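Local structure of TT1696 protein (Thermus thermophilus, 1UFB) at residues A[71-85]-A[108-122]. The protein is of unknown function, but belongs to the HEPN family of helical domains and may bind DNA. Residues are numbered along the deposited sequence; the frame is centred on the assembly and turned at random.
Sequences VPEDLVEAAKVLDKY and EAEEALDLAQKILAF
Leu115 projects from helix 108-122 straight at helix 73-83, and its CB and both methyls find partners. Its CB touches both Ala78 CB and Leu82 CD1, each at 4.0 Å; beyond the fork CD2 rests on Ala78 CB (3.7 Å), while CD1 meets Val81 CG1 at 3.5 Å. Ala78 suits this place because its single methyl lets the backbones come close, Ala78 CA and Leu115 CA being 5.5 Å apart. Leu82 answers as a knob, lodged in the hole formed by Ala112, Leu115, Ala116 and Ile119, where small alanines make room for a branched tip. The two helices cross with their N-to-C directions 132° apart, nearer antiparallel than parallel, within the all-helical HEPN domain; helix 27-48 also touches Leu82, through Ala38, and helix 58-63 touches Ile119, through Ile58. At the start of helix 73-83, Leu75 splits its branches: CD2 reaches Ile119 CD1, and CD1 sits over one face of the Phe122 ring, a CH-pi contact 3.5 Å from the centroid. With CG anti to the backbone N (chi1 161°), Phe122 carries its ring against Leu75, with Pro72 CD and Val71 CG2 near its CE1 and CZ. Replacing the phenylalanine by an alanine is likely to leave Leu75 CD1 without the ring face it packs on and to open a gap beside Val71 and Pro72. The extended, exposed Lys118 chain brings its charge to a long salt bridge with Asp74 OD2 (NZ to OD2 3.9 Å), and a water links that NZ to Asp74 O. Buried Tyr85 offers a flat ring to Ala112 CB (3.8 Å from CE1) and a hydroxyl to a second water, which donates to Glu108 O and Glu111 OE1.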
loop_
_atom_site.group_PDB
_atom_site.type_symbol
_atom_site.label_atom_id
_atom_site.label_comp_id
_atom_site.label_asym_id
_atom_site.label_seq_id
_atom_site.Cartn_x
_atom_site.Cartn_y
_atom_site.Cartn_z
ATOM N N VAL A 71 18.757 2.952 -19.887
ATOM C CA VAL A 71 17.334 3.009 -19.613
ATOM C C VAL A 71 16.575 3.496 -20.824
ATOM O O VAL A 71 16.674 4.672 -21.173
ATOM C CB VAL A 71 17.058 3.993 -18.438
ATOM C CG1 VAL A 71 15.575 4.179 -18.248
ATOM C CG2 VAL A 71 17.750 3.495 -17.191
ATOM N N PRO A 72 15.769 2.624 -21.455
ATOM C CA PRO A 72 15.050 3.118 -22.628
ATOM C C PRO A 72 14.074 4.207 -22.231
ATOM O O PRO A 72 13.584 4.215 -21.080
ATOM C CB PRO A 72 14.339 1.881 -23.173
ATOM C CG PRO A 72 15.154 0.731 -22.652
ATOM C CD PRO A 72 15.536 1.183 -21.251
ATOM N N GLU A 73 13.786 5.100 -23.175
ATOM C CA GLU A 73 12.852 6.199 -22.944
ATOM C C GLU A 73 11.444 5.737 -22.559
ATOM O O GLU A 73 10.715 6.467 -21.836
ATOM C CB GLU A 73 12.736 7.067 -24.192
ATOM C CG GLU A 73 11.734 8.208 -24.048
ATOM C CD GLU A 73 12.173 9.283 -23.028
ATOM O OE1 GLU A 73 13.344 9.271 -22.526
ATOM O OE2 GLU A 73 11.324 10.154 -22.731
ATOM N N ASP A 74 11.031 4.573 -23.095
ATOM C CA ASP A 74 9.703 4.070 -22.778
ATOM C C ASP A 74 9.588 3.718 -21.286
ATOM O O ASP A 74 8.485 3.795 -20.739
ATOM C CB ASP A 74 9.285 2.919 -23.729
ATOM C CG ASP A 74 9.921 1.557 -23.414
ATOM O OD1 ASP A 74 10.993 1.428 -22.768
ATOM O OD2 ASP A 74 9.303 0.571 -23.882
ATOM N N LEU A 75 10.705 3.403 -20.619
ATOM C CA LEU A 75 10.620 3.133 -19.191
ATOM C C LEU A 75 10.399 4.440 -18.389
ATOM O O LEU A 75 9.796 4.446 -17.290
ATOM C CB LEU A 75 11.879 2.414 -18.711
ATOM C CG LEU A 75 12.082 0.995 -19.292
ATOM C CD1 LEU A 75 13.208 0.301 -18.530
ATOM C CD2 LEU A 75 10.787 0.177 -19.231
ATOM N N VAL A 76 10.935 5.553 -18.918
ATOM C CA VAL A 76 10.778 6.848 -18.259
ATOM C C VAL A 76 9.297 7.216 -18.357
ATOM O O VAL A 76 8.683 7.681 -17.394
ATOM C CB VAL A 76 11.670 7.963 -18.960
ATOM C CG1 VAL A 76 11.439 9.300 -18.310
ATOM C CG2 VAL A 76 13.145 7.609 -18.848
ATOM N N GLU A 77 8.693 6.981 -19.517
ATOM C CA GLU A 77 7.275 7.312 -19.627
ATOM C C GLU A 77 6.459 6.381 -18.725
ATOM O O GLU A 77 5.526 6.847 -18.090
ATOM C CB GLU A 77 6.802 7.276 -21.090
ATOM C CG GLU A 77 7.418 8.497 -21.914
ATOM C CD GLU A 77 7.328 9.916 -21.175
ATOM O OE1 GLU A 77 6.197 10.479 -20.957
ATOM O OE2 GLU A 77 8.414 10.476 -20.793
ATOM N N ALA A 78 6.808 5.090 -18.660
ATOM C CA ALA A 78 6.076 4.180 -17.761
ATOM C C ALA A 78 6.193 4.696 -16.289
ATOM O O ALA A 78 5.233 4.617 -15.498
ATOM C CB ALA A 78 6.684 2.749 -17.834
ATOM N N ALA A 79 7.413 5.114 -15.916
ATOM C CA ALA A 79 7.681 5.615 -14.566
ATOM C C ALA A 79 6.742 6.786 -14.251
ATOM O O ALA A 79 6.143 6.831 -13.215
ATOM C CB ALA A 79 9.143 6.103 -14.442
ATOM N N LYS A 80 6.593 7.735 -15.165
ATOM C CA LYS A 80 5.740 8.872 -14.887
ATOM C C LYS A 80 4.310 8.466 -14.642
ATOM O O LYS A 80 3.630 9.077 -13.850
ATOM C CB LYS A 80 5.724 9.871 -16.069
ATOM C CG LYS A 80 7.052 10.456 -16.458
ATOM C CD LYS A 80 6.874 11.467 -17.643
ATOM C CE LYS A 80 8.240 12.021 -18.063
ATOM N NZ LYS A 80 9.247 10.917 -17.896
ATOM N N VAL A 81 3.842 7.467 -15.371
ATOM C CA VAL A 81 2.470 7.000 -15.169
ATOM C C VAL A 81 2.364 6.281 -13.781
ATOM O O VAL A 81 1.509 6.581 -12.962
ATOM C CB VAL A 81 2.109 6.046 -16.257
ATOM C CG1 VAL A 81 0.671 5.420 -16.015
ATOM C CG2 VAL A 81 2.186 6.830 -17.644
ATOM N N LEU A 82 3.260 5.355 -13.522
ATOM C CA LEU A 82 3.176 4.608 -12.256
ATOM C C LEU A 82 3.334 5.488 -11.040
ATOM O O LEU A 82 2.766 5.214 -9.976
ATOM C CB LEU A 82 4.243 3.507 -12.280
ATOM C CG LEU A 82 3.974 2.360 -13.284
ATOM C CD1 LEU A 82 5.232 1.465 -13.385
ATOM C CD2 LEU A 82 2.763 1.499 -12.789
ATOM N N ASP A 83 4.046 6.595 -11.194
ATOM C CA ASP A 83 4.344 7.453 -10.052
ATOM C C ASP A 83 3.128 8.112 -9.482
ATOM O O ASP A 83 3.065 8.410 -8.301
ATOM C CB ASP A 83 5.449 8.481 -10.411
ATOM C CG ASP A 83 6.858 7.875 -10.256
ATOM O OD1 ASP A 83 6.911 6.722 -9.753
ATOM O OD2 ASP A 83 7.899 8.516 -10.612
ATOM N N LYS A 84 2.130 8.268 -10.306
ATOM C CA LYS A 84 0.857 8.828 -9.865
ATOM C C LYS A 84 0.005 7.797 -9.145
ATOM O O LYS A 84 -1.111 8.116 -8.731
ATOM C CB LYS A 84 0.042 9.290 -11.052
ATOM C CG LYS A 84 0.807 10.259 -11.922
ATOM C CD LYS A 84 1.266 11.478 -11.120
ATOM C CE LYS A 84 1.287 12.677 -12.066
ATOM N NZ LYS A 84 0.437 12.351 -13.276
ATOM N N TYR A 85 0.492 6.564 -8.996
ATOM C CA TYR A 85 -0.328 5.531 -8.318
ATOM C C TYR A 85 0.102 5.228 -6.879
ATOM O O TYR A 85 -0.517 4.363 -6.245
ATOM C CB TYR A 85 -0.335 4.221 -9.123
ATOM C CG TYR A 85 -0.941 4.389 -10.532
ATOM C CD1 TYR A 85 -0.511 3.590 -11.608
ATOM C CD2 TYR A 85 -1.955 5.313 -10.757
ATOM C CE1 TYR A 85 -1.088 3.707 -12.908
ATOM C CE2 TYR A 85 -2.556 5.431 -12.057
ATOM C CZ TYR A 85 -2.104 4.616 -13.112
ATOM O OH TYR A 85 -2.680 4.643 -14.376
ATOM N N GLU A 108 -7.210 1.045 -16.968
ATOM C CA GLU A 108 -6.057 1.729 -16.335
ATOM C C GLU A 108 -5.146 0.757 -15.567
ATOM O O GLU A 108 -3.903 0.844 -15.613
ATOM C CB GLU A 108 -6.520 2.668 -15.294
ATOM C CG GLU A 108 -6.759 4.005 -15.764
ATOM C CD GLU A 108 -6.957 4.851 -14.550
ATOM O OE1 GLU A 108 -8.072 4.723 -14.037
ATOM O OE2 GLU A 108 -5.987 5.587 -14.100
ATOM N N ALA A 109 -5.778 -0.099 -14.783
ATOM C CA ALA A 109 -5.043 -1.083 -13.997
ATOM C C ALA A 109 -4.390 -2.090 -14.911
ATOM O O ALA A 109 -3.277 -2.555 -14.624
ATOM C CB ALA A 109 -6.038 -1.812 -12.979
ATOM N N GLU A 110 -5.043 -2.510 -16.034
ATOM C CA GLU A 110 -4.280 -3.464 -16.907
ATOM C C GLU A 110 -3.069 -2.781 -17.512
ATOM O O GLU A 110 -1.972 -3.361 -17.633
ATOM C CB GLU A 110 -5.183 -4.129 -18.028
ATOM C CG GLU A 110 -6.319 -4.928 -17.381
ATOM C CD GLU A 110 -7.150 -5.769 -18.362
ATOM O OE1 GLU A 110 -6.840 -5.711 -19.557
ATOM O OE2 GLU A 110 -8.085 -6.458 -17.892
ATOM N N GLU A 111 -3.242 -1.518 -17.882
ATOM C CA GLU A 111 -2.110 -0.770 -18.407
ATOM C C GLU A 111 -1.030 -0.663 -17.289
ATOM O O GLU A 111 0.180 -0.848 -17.532
ATOM C CB GLU A 111 -2.538 0.636 -18.827
ATOM C CG GLU A 111 -1.312 1.478 -19.172
ATOM C CD GLU A 111 -1.739 2.882 -19.482
ATOM O OE1 GLU A 111 -2.082 3.672 -18.531
ATOM O OE2 GLU A 111 -1.746 3.155 -20.713
ATOM N N ALA A 112 -1.480 -0.439 -16.046
ATOM C CA ALA A 112 -0.518 -0.337 -14.931
ATOM C C ALA A 112 0.277 -1.641 -14.801
ATOM O O ALA A 112 1.513 -1.609 -14.618
ATOM C CB ALA A 112 -1.271 0.030 -13.639
ATOM N N LEU A 113 -0.408 -2.790 -14.902
ATOM C CA LEU A 113 0.308 -4.083 -14.869
ATOM C C LEU A 113 1.281 -4.170 -16.034
ATOM O O LEU A 113 2.395 -4.628 -15.871
ATOM C CB LEU A 113 -0.651 -5.288 -14.953
ATOM C CG LEU A 113 -1.500 -5.600 -13.719
ATOM C CD1 LEU A 113 -2.671 -6.487 -14.107
ATOM C CD2 LEU A 113 -0.685 -6.329 -12.718
ATOM N N ASP A 114 0.876 -3.698 -17.209
ATOM C CA ASP A 114 1.756 -3.749 -18.371
ATOM C C ASP A 114 3.035 -2.959 -18.129
ATOM O O ASP A 114 4.159 -3.416 -18.471
ATOM C CB ASP A 114 1.066 -3.126 -19.604
ATOM C CG ASP A 114 -0.052 -3.999 -20.168
ATOM O OD1 ASP A 114 -0.102 -5.208 -19.853
ATOM O OD2 ASP A 114 -0.868 -3.459 -20.938
ATOM N N LEU A 115 2.872 -1.765 -17.572
ATOM C CA LEU A 115 4.021 -0.881 -17.320
ATOM C C LEU A 115 4.948 -1.479 -16.242
ATOM O O LEU A 115 6.178 -1.434 -16.360
ATOM C CB LEU A 115 3.510 0.541 -16.923
ATOM C CG LEU A 115 2.660 1.242 -18.010
ATOM C CD1 LEU A 115 2.168 2.620 -17.510
ATOM C CD2 LEU A 115 3.524 1.417 -19.264
ATOM N N ALA A 116 4.357 -2.039 -15.205
ATOM C CA ALA A 116 5.163 -2.637 -14.158
ATOM C C ALA A 116 5.904 -3.848 -14.698
ATOM O O ALA A 116 7.103 -4.074 -14.358
ATOM C CB ALA A 116 4.289 -3.036 -12.946
ATOM N N GLN A 117 5.229 -4.616 -15.559
ATOM C CA GLN A 117 5.913 -5.785 -16.148
ATOM C C GLN A 117 7.127 -5.347 -16.979
ATOM O O GLN A 117 8.191 -5.990 -16.958
ATOM C CB GLN A 117 4.909 -6.606 -17.010
ATOM C CG GLN A 117 5.574 -7.657 -17.789
ATOM C CD GLN A 117 6.371 -8.617 -16.887
ATOM O OE1 GLN A 117 5.980 -8.917 -15.749
ATOM N NE2 GLN A 117 7.477 -9.113 -17.409
ATOM N N LYS A 118 7.000 -4.249 -17.713
ATOM C CA LYS A 118 8.173 -3.733 -18.476
ATOM C C LYS A 118 9.335 -3.409 -17.542
ATOM O O LYS A 118 10.529 -3.708 -17.828
ATOM C CB LYS A 118 7.812 -2.437 -19.201
ATOM C CG LYS A 118 6.820 -2.562 -20.287
ATOM C CD LYS A 118 6.786 -1.228 -21.013
ATOM C CE LYS A 118 5.570 -1.134 -21.941
ATOM N NZ LYS A 118 5.582 0.228 -22.654
ATOM N N ILE A 119 9.003 -2.805 -16.396
ATOM C CA ILE A 119 10.043 -2.463 -15.426
ATOM C C ILE A 119 10.701 -3.725 -14.871
ATOM O O ILE A 119 11.947 -3.819 -14.804
ATOM C CB ILE A 119 9.476 -1.631 -14.254
ATOM C CG1 ILE A 119 8.908 -0.291 -14.784
ATOM C CG2 ILE A 119 10.573 -1.406 -13.183
ATOM C CD1 ILE A 119 9.925 0.765 -15.159
ATOM N N LEU A 120 9.872 -4.693 -14.472
ATOM C CA LEU A 120 10.353 -5.964 -13.934
ATOM C C LEU A 120 11.250 -6.679 -14.941
ATOM O O LEU A 120 12.320 -7.224 -14.567
ATOM C CB LEU A 120 9.170 -6.906 -13.656
ATOM C CG LEU A 120 8.972 -7.096 -12.163
ATOM C CD1 LEU A 120 10.239 -7.821 -11.592
ATOM C CD2 LEU A 120 8.751 -5.659 -11.547
ATOM N N ALA A 121 10.828 -6.654 -16.194
ATOM C CA ALA A 121 11.595 -7.409 -17.256
ATOM C C ALA A 121 12.949 -6.745 -17.491
ATOM O O ALA A 121 13.951 -7.419 -17.657
ATOM C CB ALA A 121 10.767 -7.478 -18.561
ATOM N N PHE A 122 12.962 -5.424 -17.487
ATOM C CA PHE A 122 14.202 -4.630 -17.642
ATOM C C PHE A 122 15.105 -5.008 -16.449
ATOM O O PHE A 122 16.288 -5.356 -16.605
ATOM C CB PHE A 122 13.822 -3.132 -17.646
ATOM C CG PHE A 122 14.960 -2.177 -17.355
ATOM C CD1 PHE A 122 15.847 -1.782 -18.355
ATOM C CD2 PHE A 122 15.130 -1.660 -16.056
ATOM C CE1 PHE A 122 16.892 -0.898 -18.065
ATOM C CE2 PHE A 122 16.179 -0.770 -15.759
ATOM C CZ PHE A 122 17.058 -0.392 -16.762
HETATM O O HOH W 1 6.017 3.169 -21.517
HETATM O O HOH W 2 -2.285 2.890 -16.085
#